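Local atomic coordinates of histidinol-phosphate aminotransferase (Clostridium acetobutylicum, PDB entry 3FTB), a protein that probably transfers amino groups with pyridoxal 5'-phosphate as cofactor, as a histidinol-phosphate aminotransferase of the class I and II family. Residues A[76-90]-A[198-212]. Numbering follows the deposited sequence.
Sequences LKDIGIVLGNGASEI and VGEIKNYSCLFIIRA. With PO4 (phosphate ion), chain E; PO4 (phosphate ion), chain G.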
loop_
_atom_site.group_PDB
_atom_site.type_symbol
_atom_site.label_atom_id
_atom_site.label_comp_id
_atom_site.label_asym_id
_atom_site.label_seq_id
_atom_site.Cartn_x
_atom_site.Cartn_y
_atom_site.Cartn_z
ATOM N N LEU A 76 -3.069 24.996 -3.416
ATOM C CA LEU A 76 -4.459 24.785 -3.809
ATOM C C LEU A 76 -5.258 24.251 -2.633
ATOM O O LEU A 76 -4.787 23.382 -1.906
ATOM C CB LEU A 76 -4.556 23.796 -4.973
ATOM C CG LEU A 76 -5.059 24.328 -6.321
ATOM C CD1 LEU A 76 -4.174 25.448 -6.836
ATOM C CD2 LEU A 76 -5.200 23.224 -7.374
ATOM N N LYS A 77 -6.465 24.780 -2.451
ATOM C CA LYS A 77 -7.385 24.298 -1.429
ATOM C C LYS A 77 -8.691 23.828 -2.087
ATOM O O LYS A 77 -8.887 24.018 -3.292
ATOM C CB LYS A 77 -7.645 25.387 -0.373
ATOM C CG LYS A 77 -6.383 25.898 0.328
ATOM C CD LYS A 77 -5.726 24.793 1.116
ATOM C CE LYS A 77 -4.416 25.248 1.719
ATOM N NZ LYS A 77 -4.035 24.335 2.828
ATOM N N ASP A 78 -9.557 23.196 -1.299
ATOM C CA ASP A 78 -10.852 22.698 -1.776
ATOM C C ASP A 78 -10.690 21.896 -3.071
ATOM O O ASP A 78 -11.349 22.170 -4.079
ATOM C CB ASP A 78 -11.873 23.847 -1.935
ATOM C CG ASP A 78 -13.334 23.355 -2.002
ATOM O OD1 ASP A 78 -13.629 22.214 -1.574
ATOM O OD2 ASP A 78 -14.198 24.125 -2.480
ATOM N N ILE A 79 -9.801 20.904 -3.021
ATOM C CA ILE A 79 -9.563 19.993 -4.141
ATOM C C ILE A 79 -9.662 18.563 -3.655
ATOM O O ILE A 79 -9.460 18.289 -2.478
ATOM C CB ILE A 79 -8.162 20.185 -4.758
ATOM C CG1 ILE A 79 -7.088 20.245 -3.670
ATOM C CG2 ILE A 79 -8.113 21.447 -5.589
ATOM C CD1 ILE A 79 -5.654 20.060 -4.208
ATOM N N GLY A 80 -9.993 17.652 -4.557
ATOM C CA GLY A 80 -9.914 16.240 -4.239
ATOM C C GLY A 80 -8.446 15.839 -4.164
ATOM O O GLY A 80 -7.620 16.269 -4.987
ATOM N N ILE A 81 -8.117 15.025 -3.164
ATOM C CA ILE A 81 -6.777 14.481 -3.018
ATOM C C ILE A 81 -6.896 12.986 -2.746
ATOM O O ILE A 81 -7.637 12.563 -1.864
ATOM C CB ILE A 81 -6.008 15.167 -1.876
ATOM C CG1 ILE A 81 -5.908 16.674 -2.123
ATOM C CG2 ILE A 81 -4.616 14.554 -1.727
ATOM C CD1 ILE A 81 -5.450 17.451 -0.911
ATOM N N VAL A 82 -6.187 12.182 -3.528
ATOM C CA VAL A 82 -6.203 10.745 -3.329
ATOM C C VAL A 82 -4.788 10.284 -3.048
ATOM O O VAL A 82 -3.866 10.650 -3.764
ATOM C CB VAL A 82 -6.829 9.981 -4.527
ATOM C CG1 VAL A 82 -8.347 10.183 -4.553
ATOM C CG2 VAL A 82 -6.216 10.417 -5.838
ATOM N N LEU A 83 -4.623 9.508 -1.978
ATOM C CA LEU A 83 -3.309 9.036 -1.547
ATOM C C LEU A 83 -3.071 7.629 -2.074
ATOM O O LEU A 83 -3.976 6.800 -2.102
ATOM C CB LEU A 83 -3.191 9.071 -0.017
ATOM C CG LEU A 83 -3.563 10.443 0.548
ATOM C CD1 LEU A 83 -3.589 10.432 2.067
ATOM C CD2 LEU A 83 -2.630 11.524 0.023
ATOM N N GLY A 84 -1.851 7.365 -2.516
ATOM C CA GLY A 84 -1.550 6.064 -3.066
ATOM C C GLY A 84 -0.244 5.493 -2.572
ATOM O O GLY A 84 0.734 6.216 -2.359
ATOM N N ASN A 85 -0.248 4.180 -2.372
ATOM C CA ASN A 85 0.963 3.417 -2.153
ATOM C C ASN A 85 1.747 3.444 -3.469
ATOM O O ASN A 85 1.753 2.469 -4.222
ATOM C CB ASN A 85 0.588 1.988 -1.751
ATOM C CG ASN A 85 1.724 1.239 -1.077
ATOM O OD1 ASN A 85 2.446 1.783 -0.237
ATOM N ND2 ASN A 85 1.870 -0.031 -1.430
ATOM N N GLY A 86 2.389 4.581 -3.742
ATOM C CA GLY A 86 3.055 4.828 -5.011
ATOM C C GLY A 86 2.112 5.519 -5.992
ATOM O O GLY A 86 0.897 5.491 -5.806
ATOM N N ALA A 87 2.648 6.145 -7.037
ATOM C CA ALA A 87 1.786 6.658 -8.109
ATOM C C ALA A 87 1.062 5.512 -8.828
ATOM O O ALA A 87 -0.025 5.692 -9.387
ATOM C CB ALA A 87 2.585 7.487 -9.108
ATOM N N SER A 88 1.675 4.331 -8.801
ATOM C CA SER A 88 1.121 3.151 -9.454
ATOM C C SER A 88 -0.344 2.957 -9.124
ATOM O O SER A 88 -1.152 2.641 -9.993
ATOM C CB SER A 88 1.885 1.902 -9.020
ATOM O OG SER A 88 3.279 2.099 -9.126
ATOM N N GLU A 89 -0.677 3.129 -7.852
ATOM C CA GLU A 89 -2.020 2.840 -7.376
ATOM C C GLU A 89 -3.019 3.775 -8.054
ATOM O O GLU A 89 -4.140 3.383 -8.391
ATOM C CB GLU A 89 -2.084 2.964 -5.841
ATOM C CG GLU A 89 -3.276 2.250 -5.181
ATOM C CD GLU A 89 -3.400 2.493 -3.663
ATOM O OE1 GLU A 89 -2.438 2.990 -3.045
ATOM O OE2 GLU A 89 -4.465 2.180 -3.078
ATOM N N ILE A 90 -2.585 5.009 -8.277
ATOM C CA ILE A 90 -3.465 6.055 -8.779
ATOM C C ILE A 90 -3.702 5.927 -10.282
ATOM O O ILE A 90 -4.822 6.135 -10.757
ATOM C CB ILE A 90 -2.902 7.436 -8.429
ATOM C CG1 ILE A 90 -2.690 7.531 -6.919
ATOM C CG2 ILE A 90 -3.820 8.555 -8.926
ATOM C CD1 ILE A 90 -1.687 8.558 -6.544
ATOM N N VAL A 198 -1.397 21.735 -12.998
ATOM C CA VAL A 198 -1.970 21.881 -11.661
ATOM C C VAL A 198 -2.647 23.246 -11.492
ATOM O O VAL A 198 -3.694 23.354 -10.851
ATOM C CB VAL A 198 -0.941 21.644 -10.527
ATOM C CG1 VAL A 198 -0.641 20.153 -10.387
ATOM C CG2 VAL A 198 0.332 22.478 -10.754
ATOM N N GLY A 199 -2.058 24.278 -12.091
ATOM C CA GLY A 199 -2.619 25.618 -12.031
ATOM C C GLY A 199 -3.859 25.784 -12.893
ATOM O O GLY A 199 -4.410 26.892 -13.009
ATOM N N GLU A 200 -4.289 24.679 -13.509
ATOM C CA GLU A 200 -5.492 24.667 -14.334
ATOM C C GLU A 200 -6.620 23.896 -13.654
ATOM O O GLU A 200 -7.729 23.823 -14.181
ATOM C CB GLU A 200 -5.197 24.043 -15.708
ATOM C CG GLU A 200 -4.883 25.036 -16.832
ATOM C CD GLU A 200 -3.424 25.418 -16.876
ATOM O OE1 GLU A 200 -2.604 24.698 -16.271
ATOM O OE2 GLU A 200 -3.097 26.435 -17.520
ATOM N N ILE A 201 -6.328 23.332 -12.483
ATOM C CA ILE A 201 -7.256 22.434 -11.779
ATOM C C ILE A 201 -8.619 23.086 -11.488
ATOM O O ILE A 201 -9.678 22.456 -11.617
ATOM C CB ILE A 201 -6.622 21.917 -10.462
ATOM C CG1 ILE A 201 -5.408 21.025 -10.755
ATOM C CG2 ILE A 201 -7.628 21.161 -9.627
ATOM C CD1 ILE A 201 -5.768 19.683 -11.301
ATOM N N LYS A 202 -8.594 24.357 -11.108
ATOM C CA LYS A 202 -9.821 25.066 -10.768
ATOM C C LYS A 202 -10.702 25.360 -11.991
ATOM O O LYS A 202 -11.933 25.383 -11.902
ATOM C CB LYS A 202 -9.473 26.352 -10.024
ATOM C CG LYS A 202 -8.672 26.111 -8.760
ATOM C CD LYS A 202 -9.325 25.020 -7.951
ATOM C CE LYS A 202 -8.975 25.158 -6.494
ATOM N NZ LYS A 202 -9.910 24.401 -5.637
ATOM N N ASN A 203 -10.066 25.579 -13.134
ATOM C CA ASN A 203 -10.791 25.971 -14.328
ATOM C C ASN A 203 -11.404 24.799 -15.053
ATOM O O ASN A 203 -12.256 24.991 -15.922
ATOM C CB ASN A 203 -9.877 26.744 -15.266
ATOM C CG ASN A 203 -9.508 28.084 -14.707
ATOM O OD1 ASN A 203 -10.248 29.054 -14.864
ATOM N ND2 ASN A 203 -8.370 28.149 -14.024
ATOM N N TYR A 204 -10.965 23.589 -14.702
ATOM C CA TYR A 204 -11.436 22.376 -15.370
ATOM C C TYR A 204 -11.541 21.218 -14.386
ATOM O O TYR A 204 -10.534 20.786 -13.822
ATOM C CB TYR A 204 -10.498 21.984 -16.523
ATOM C CG TYR A 204 -10.375 23.029 -17.603
ATOM C CD1 TYR A 204 -11.393 23.229 -18.529
ATOM C CD2 TYR A 204 -9.242 23.826 -17.690
ATOM C CE1 TYR A 204 -11.283 24.198 -19.509
ATOM C CE2 TYR A 204 -9.124 24.802 -18.670
ATOM C CZ TYR A 204 -10.149 24.981 -19.572
ATOM O OH TYR A 204 -10.029 25.947 -20.537
ATOM N N SER A 205 -12.751 20.708 -14.173
ATOM C CA SER A 205 -12.885 19.481 -13.393
ATOM C C SER A 205 -12.983 18.214 -14.259
ATOM O O SER A 205 -13.536 17.202 -13.836
ATOM C CB SER A 205 -14.009 19.575 -12.348
ATOM O OG SER A 205 -14.736 20.784 -12.453
ATOM N N CYS A 206 -12.445 18.290 -15.473
ATOM C CA CYS A 206 -12.171 17.108 -16.294
ATOM C C CYS A 206 -10.747 16.660 -15.994
ATOM O O CYS A 206 -10.414 15.485 -16.101
ATOM C CB CYS A 206 -12.327 17.401 -17.790
ATOM S SG CYS A 206 -11.095 18.539 -18.495
ATOM N N LEU A 207 -9.918 17.618 -15.587
ATOM C CA LEU A 207 -8.528 17.348 -15.248
ATOM C C LEU A 207 -8.391 16.450 -14.025
ATOM O O LEU A 207 -8.957 16.727 -12.964
ATOM C CB LEU A 207 -7.770 18.653 -14.978
ATOM C CG LEU A 207 -7.090 19.421 -16.109
ATOM C CD1 LEU A 207 -6.520 20.711 -15.554
ATOM C CD2 LEU A 207 -5.998 18.587 -16.744
ATOM N N PHE A 208 -7.624 15.382 -14.180
ATOM C CA PHE A 208 -7.150 14.623 -13.041
ATOM C C PHE A 208 -5.631 14.492 -13.174
ATOM O O PHE A 208 -5.133 13.973 -14.181
ATOM C CB PHE A 208 -7.814 13.252 -12.996
ATOM C CG PHE A 208 -7.413 12.422 -11.799
ATOM C CD1 PHE A 208 -8.061 12.580 -10.589
ATOM C CD2 PHE A 208 -6.394 11.490 -11.889
ATOM C CE1 PHE A 208 -7.705 11.828 -9.490
ATOM C CE2 PHE A 208 -6.029 10.730 -10.790
ATOM C CZ PHE A 208 -6.688 10.902 -9.585
ATOM N N ILE A 209 -4.893 14.993 -12.185
ATOM C CA ILE A 209 -3.425 14.973 -12.252
ATOM C C ILE A 209 -2.825 13.948 -11.296
ATOM O O ILE A 209 -3.289 13.806 -10.161
ATOM C CB ILE A 209 -2.806 16.363 -11.924
ATOM C CG1 ILE A 209 -3.515 17.490 -12.690
ATOM C CG2 ILE A 209 -1.324 16.368 -12.181
ATOM C CD1 ILE A 209 -3.471 17.346 -14.177
ATOM N N ILE A 210 -1.796 13.242 -11.764
ATOM C CA ILE A 210 -1.052 12.302 -10.942
ATOM C C ILE A 210 0.364 12.829 -10.668
ATOM O O ILE A 210 1.138 13.094 -11.598
ATOM C CB ILE A 210 -0.973 10.937 -11.638
ATOM C CG1 ILE A 210 -2.381 10.382 -11.863
ATOM C CG2 ILE A 210 -0.150 9.967 -10.831
ATOM C CD1 ILE A 210 -2.411 9.007 -12.519
ATOM N N ARG A 211 0.688 13.029 -9.397
ATOM C CA ARG A 211 2.052 13.378 -9.035
ATOM C C ARG A 211 2.708 12.226 -8.286
ATOM O O ARG A 211 2.042 11.270 -7.910
ATOM C CB ARG A 211 2.077 14.621 -8.159
ATOM C CG ARG A 211 1.586 15.876 -8.832
ATOM C CD ARG A 211 2.545 16.368 -9.857
ATOM N NE ARG A 211 2.207 17.726 -10.267
ATOM C CZ ARG A 211 2.878 18.798 -9.870
ATOM N NH1 ARG A 211 3.918 18.653 -9.062
ATOM N NH2 ARG A 211 2.513 20.004 -10.288
ATOM N N ALA A 212 4.015 12.331 -8.059
ATOM C CA ALA A 212 4.750 11.321 -7.307
ATOM C C ALA A 212 5.984 11.917 -6.648
ATOM O O ALA A 212 6.560 12.886 -7.147
ATOM C CB ALA A 212 5.146 10.173 -8.211
HETATM P P PO4 E . 5.628 4.713 -8.412
HETATM O O1 PO4 E . 4.517 3.800 -7.961
HETATM O O2 PO4 E . 5.341 6.123 -7.986
HETATM O O3 PO4 E . 6.940 4.313 -7.788
HETATM O O4 PO4 E . 5.700 4.663 -9.916
HETATM P P PO4 G . 4.754 22.001 -8.482
HETATM O O1 PO4 G . 5.031 20.552 -8.167
HETATM O O2 PO4 G . 4.389 22.726 -7.206
HETATM O O3 PO4 G . 5.992 22.616 -9.104
HETATM O O4 PO4 G . 3.605 22.144 -9.457
#
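Lys202 reaches Lys77 and Ile79 at the loop end of a contact beside the seven-stranded mixed sheet of the PLP-dependent aminotransferase large domain, where strand 225-229 lies between edge strand 80-84 and strand 207-212. From CB the lysine chain sets off beside its own backbone N and is bent about its CB-CG bond (chi2 -48°), running past Leu76 in the opposite direction. CE lies 4.0 Å from Leu76 CG and close to CG2 of Ile79. NZ gives a hydrogen bond to Lys77 O (2.6 Å), met almost head-on at a C=O...N angle of 166°; Asn230 OD1 is a second partner of this ammonium. Alongside, Leu76 CD2 packs against Ile201 CB.

Farther along, side chains bridge the sheet face and the start of helix 87-95. With CG of Phe208 anti to the backbone N (chi1 -178°), the ring reaches Ile90, whose CG2 meets its edge in plane, 3.6 Å from CE2. Val82 CG2 touches the same rim at CZ. That Ile90 methyl also packs against CG1 of Ile210.

At the helix N-terminus, the backbone N atoms of Ala87 and Ser88 donate to a phosphate ion, a place consistent with the cofactor-phosphate site of related PLP enzymes; the bond from Ala87 N to phosphate O2 is 2.9 Å long. Beside it, Ala87 CB meets Ala212 CB at 3.8 Å.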